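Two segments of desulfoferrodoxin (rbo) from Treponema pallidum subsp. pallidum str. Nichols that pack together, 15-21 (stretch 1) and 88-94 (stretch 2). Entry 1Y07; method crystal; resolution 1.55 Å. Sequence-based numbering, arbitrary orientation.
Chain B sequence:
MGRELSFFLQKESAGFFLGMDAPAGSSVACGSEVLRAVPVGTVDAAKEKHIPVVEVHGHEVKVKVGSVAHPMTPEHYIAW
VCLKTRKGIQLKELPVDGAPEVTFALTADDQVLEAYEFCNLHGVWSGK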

ATOM      1  N   GLY B  15       0.834  14.041  -2.180  1.00 24.73           N
ATOM      2  CA  GLY B  15       1.377  12.812  -1.634  1.00 23.17           C
ATOM      3  C   GLY B  15       0.995  12.603  -0.170  1.00 21.80           C
ATOM      4  O   GLY B  15       0.295  13.413   0.470  1.00 22.29           O
ATOM      5  N   PHE B  16       1.446  11.483   0.379  1.00 19.50           N
ATOM      6  CA  PHE B  16       0.966  11.061   1.663  1.00 17.42           C
ATOM      7  C   PHE B  16       1.723   9.844   2.145  1.00 13.92           C
ATOM      8  O   PHE B  16       2.574   9.283   1.446  1.00 12.26           O
ATOM      9  CB  PHE B  16      -0.543  10.721   1.588  1.00 18.41           C
ATOM     10  CG  PHE B  16      -0.897   9.817   0.454  1.00 21.26           C
ATOM     11  CD1 PHE B  16      -1.240   8.525   0.669  1.00 23.83           C
ATOM     12  CD2 PHE B  16      -0.918  10.300  -0.864  1.00 23.01           C
ATOM     13  CE1 PHE B  16      -1.595   7.714  -0.393  1.00 25.66           C
ATOM     14  CE2 PHE B  16      -1.250   9.469  -1.920  1.00 24.55           C
ATOM     15  CZ  PHE B  16      -1.583   8.183  -1.675  1.00 24.36           C
ATOM     16  N   PHE B  17       1.389   9.446   3.359  1.00 13.04           N
ATOM     17  CA  PHE B  17       1.946   8.268   3.975  1.00 11.84           C
ATOM     18  C   PHE B  17       0.871   7.360   4.481  1.00 12.29           C
ATOM     19  O   PHE B  17      -0.156   7.804   4.974  1.00 13.37           O
ATOM     20  CB  PHE B  17       2.868   8.641   5.139  1.00 11.55           C
ATOM     21  CG  PHE B  17       3.922   9.662   4.755  1.00  9.20           C
ATOM     22  CD1 PHE B  17       3.561  11.012   4.562  1.00 11.06           C
ATOM     23  CD2 PHE B  17       5.250   9.283   4.598  1.00  8.40           C
ATOM     24  CE1 PHE B  17       4.519  11.940   4.237  1.00  7.83           C
ATOM     25  CE2 PHE B  17       6.220  10.227   4.266  1.00  9.64           C
ATOM     26  CZ  PHE B  17       5.843  11.524   4.050  1.00  8.72           C
ATOM     27  N   LEU B  18       1.134   6.074   4.342  1.00 11.19           N
ATOM     28  CA  LEU B  18       0.276   5.005   4.872  1.00 11.87           C
ATOM     29  C   LEU B  18       1.049   4.334   5.999  1.00 11.58           C
ATOM     30  O   LEU B  18       2.158   3.882   5.797  1.00 13.36           O
ATOM     31  CB  LEU B  18      -0.037   4.004   3.716  1.00 13.48           C
ATOM     32  CG  LEU B  18      -0.853   2.718   3.853  1.00 18.40           C
ATOM     33  CD1 LEU B  18      -1.426   2.454   2.486  1.00 18.36           C
ATOM     34  CD2 LEU B  18      -0.038   1.490   4.283  1.00 19.66           C
ATOM     35  N   GLY B  19       0.490   4.322   7.200  1.00 11.58           N
ATOM     36  CA  GLY B  19       1.066   3.615   8.323  1.00 10.86           C
ATOM     37  C   GLY B  19       0.365   2.303   8.639  1.00 12.07           C
ATOM     38  O   GLY B  19      -0.857   2.188   8.564  1.00 13.20           O
ATOM     39  N   MET B  20       1.163   1.278   8.902  1.00 13.88           N
ATOM     40  CA  MET B  20       0.632  -0.014   9.327  1.00 14.51           C
ATOM     41  C   MET B  20       1.051  -0.239  10.790  1.00 14.19           C
ATOM     42  O   MET B  20       2.254  -0.283  11.106  1.00 13.33           O
ATOM     43  CB  MET B  20       1.082  -1.150   8.405  1.00 15.89           C
ATOM     44  CG  MET B  20       0.531  -2.538   8.865  1.00 19.69           C
ATOM     45  SD  MET B  20      -1.324  -2.772   8.897  1.00 22.93           S
ATOM     46  CE  MET B  20      -1.722  -2.968   7.121  1.00 26.50           C
ATOM     47  N   ASP B  21       0.046  -0.324  11.672  1.00 14.27           N
ATOM     48  CA  ASP B  21       0.250  -0.456  13.118  1.00 15.71           C
ATOM     49  C   ASP B  21       1.086   0.658  13.695  1.00 16.29           C
ATOM     50  O   ASP B  21       1.963   0.455  14.534  1.00 16.08           O
ATOM     51  CB  ASP B  21       0.792  -1.875  13.471  1.00 16.69           C
ATOM     52  CG  ASP B  21      -0.236  -2.919  13.248  1.00 18.46           C
ATOM     53  OD1 ASP B  21      -1.424  -2.670  13.519  1.00 17.98           O
ATOM     54  OD2 ASP B  21       0.040  -4.020  12.742  1.00 24.95           O
ATOM     55  N   GLY B  88      -2.797  -8.655   2.596  1.00 14.81           N
ATOM     56  CA  GLY B  88      -2.117  -7.425   2.298  1.00 15.45           C
ATOM     57  C   GLY B  88      -2.949  -6.167   2.199  1.00 14.62           C
ATOM     58  O   GLY B  88      -4.032  -6.051   2.773  1.00 14.57           O
ATOM     59  N   ILE B  89      -2.395  -5.182   1.499  1.00 14.05           N
ATOM     60  CA  ILE B  89      -3.039  -3.876   1.302  1.00 13.19           C
ATOM     61  C   ILE B  89      -2.854  -3.501  -0.167  1.00 12.14           C
ATOM     62  O   ILE B  89      -1.879  -3.941  -0.810  1.00 11.85           O
ATOM     63  CB  ILE B  89      -2.502  -2.725   2.233  1.00 13.95           C
ATOM     64  CG1 ILE B  89      -1.029  -2.422   2.001  1.00 16.39           C
ATOM     65  CG2 ILE B  89      -2.863  -2.999   3.689  1.00 15.22           C
ATOM     66  CD1 ILE B  89      -0.555  -1.230   2.714  1.00 17.50           C
ATOM     67  N   GLN B  90      -3.770  -2.686  -0.667  1.00 11.23           N
ATOM     68  CA  GLN B  90      -3.671  -2.080  -1.984  1.00 11.21           C
ATOM     69  C   GLN B  90      -4.139  -0.642  -1.930  1.00 11.70           C
ATOM     70  O   GLN B  90      -4.949  -0.276  -1.096  1.00 11.09           O
ATOM     71  CB  GLN B  90      -4.573  -2.777  -2.984  1.00 11.24           C
ATOM     72  CG  GLN B  90      -4.316  -4.246  -3.019  1.00 11.66           C
ATOM     73  CD  GLN B  90      -4.874  -4.917  -4.331  1.00 11.73           C
ATOM     74  OE1 GLN B  90      -4.746  -4.366  -5.372  1.00 11.95           O
ATOM     75  NE2 GLN B  90      -5.478  -6.100  -4.191  1.00 13.56           N
ATOM     76  N   LEU B  91      -3.615   0.170  -2.828  1.00 12.31           N
ATOM     77  CA  LEU B  91      -4.106   1.509  -2.961  1.00 13.41           C
ATOM     78  C   LEU B  91      -4.061   1.896  -4.416  1.00 12.39           C
ATOM     79  O   LEU B  91      -3.092   1.626  -5.118  1.00 12.83           O
ATOM     80  CB  LEU B  91      -3.358   2.466  -2.045  1.00 14.79           C
ATOM     81  CG  LEU B  91      -3.862   3.926  -1.931  1.00 16.27           C
ATOM     82  CD1 LEU B  91      -3.476   4.552  -0.599  1.00 17.00           C
ATOM     83  CD2 LEU B  91      -3.316   4.664  -3.087  1.00 16.96           C
ATOM     84  N   LYS B  92      -5.172   2.448  -4.895  1.00 11.42           N
ATOM     85  CA  LYS B  92      -5.236   2.998  -6.242  1.00 12.36           C
ATOM     86  C   LYS B  92      -5.793   4.398  -6.203  1.00 13.63           C
ATOM     87  O   LYS B  92      -6.836   4.665  -5.582  1.00 13.91           O
ATOM     88  CB  LYS B  92      -6.184   2.127  -7.134  1.00 11.67           C
ATOM     89  CG  LYS B  92      -5.634   0.744  -7.462  1.00 13.31           C
ATOM     90  CD  LYS B  92      -6.538  -0.076  -8.390  1.00 12.15           C
ATOM     91  CE  LYS B  92      -5.815  -1.211  -9.070  1.00 12.10           C
ATOM     92  NZ  LYS B  92      -6.616  -1.885 -10.030  1.00 12.27           N
ATOM     93  N   GLU B  93      -5.118   5.301  -6.894  1.00 14.61           N
ATOM     94  CA  GLU B  93      -5.651   6.642  -7.096  1.00 16.09           C
ATOM     95  C   GLU B  93      -6.747   6.574  -8.158  1.00 15.90           C
ATOM     96  O   GLU B  93      -6.699   5.756  -9.065  1.00 16.65           O
ATOM     97  CB  GLU B  93      -4.543   7.599  -7.500  1.00 17.49           C
ATOM     98  CG  GLU B  93      -3.528   7.740  -6.393  1.00 22.46           C
ATOM     99  CD  GLU B  93      -2.311   8.620  -6.698  1.00 29.56           C
ATOM    100  OE1 GLU B  93      -2.040   8.868  -7.889  1.00 34.71           O
ATOM    101  OE2 GLU B  93      -1.605   9.032  -5.733  1.00 31.63           O
ATOM    102  N   LEU B  94      -7.754   7.410  -8.039  1.00 16.15           N
ATOM    103  CA  LEU B  94      -8.854   7.476  -9.012  1.00 16.51           C
ATOM    104  C   LEU B  94      -8.659   8.632 -10.047  1.00 17.23           C
ATOM    105  O   LEU B  94      -8.350   9.748  -9.651  1.00 17.20           O
ATOM    106  CB  LEU B  94     -10.150   7.752  -8.239  1.00 16.44           C
ATOM    107  CG  LEU B  94     -10.905   6.483  -7.821  1.00 19.54           C
ATOM    108  CD1 LEU B  94     -10.216   5.699  -6.736  1.00 21.43           C
ATOM    109  CD2 LEU B  94     -12.281   6.848  -7.339  1.00 20.82           C
TER

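Strands 16-20 and 88-93 run nearly antiparallel, their N-to-C directions 166° apart, but their axes come no nearer than 10.8 Å. Paired strands of one sheet lie about 5 Å apart, so this spacing is that of layers packed face to face. The CA register agrees: Leu18 CA lies 9.6 Å from Leu91 CA, and Met20 CA is likewise 9.6 Å from Ile89 CA. No hydrogen bond crosses the gap; side chains fill it.

Strand alternation selects them. The CA-to-CB bonds of Phe16, Leu18 and Met20 point toward the second stretch, and those of Ile89 and Leu91 point back, whereas Phe17 is out of reach and Gln90 is directed away. The protrusions interleave. Ile89 CD1 reaches Leu18, lying 3.2 Å from Leu18 CD2, a tight fit for two methyls, while Ile89 CG2 branches toward the other neighbour and stops 3.6 Å from Met20 CE. Ile89 thus touches two successive inward residues of the first strand, consistent with the 72 Å² it has covered, the largest share of any residue here. Met20 is t at chi1 but p at chi2 and chi3, a bent chain that brings its terminal methyl to this branch.

Leu91 makes the complementary bridge. Its CD1 lies 3.7 Å from Phe16 CE1 and, more loosely, 4.3 Å from Leu18 CD1, so one methyl occupies the hollow between ring and leucine. It meets the ring at its edge, near the ring plane, rather than over a face.

Beyond Leu91 along the strand, the CA-to-CB bond of Glu93 points sideways, but the end of the side chain comes nearer: Glu93 OE2 approaches Phe16 CE2 to 3.9 Å, also at the ring edge. That oxygen is hydrogen-bonded elsewhere in the structure. The contact, burying 287 Å² over both sides, is therefore chiefly apolar, held by van der Waals fit and exclusion of water.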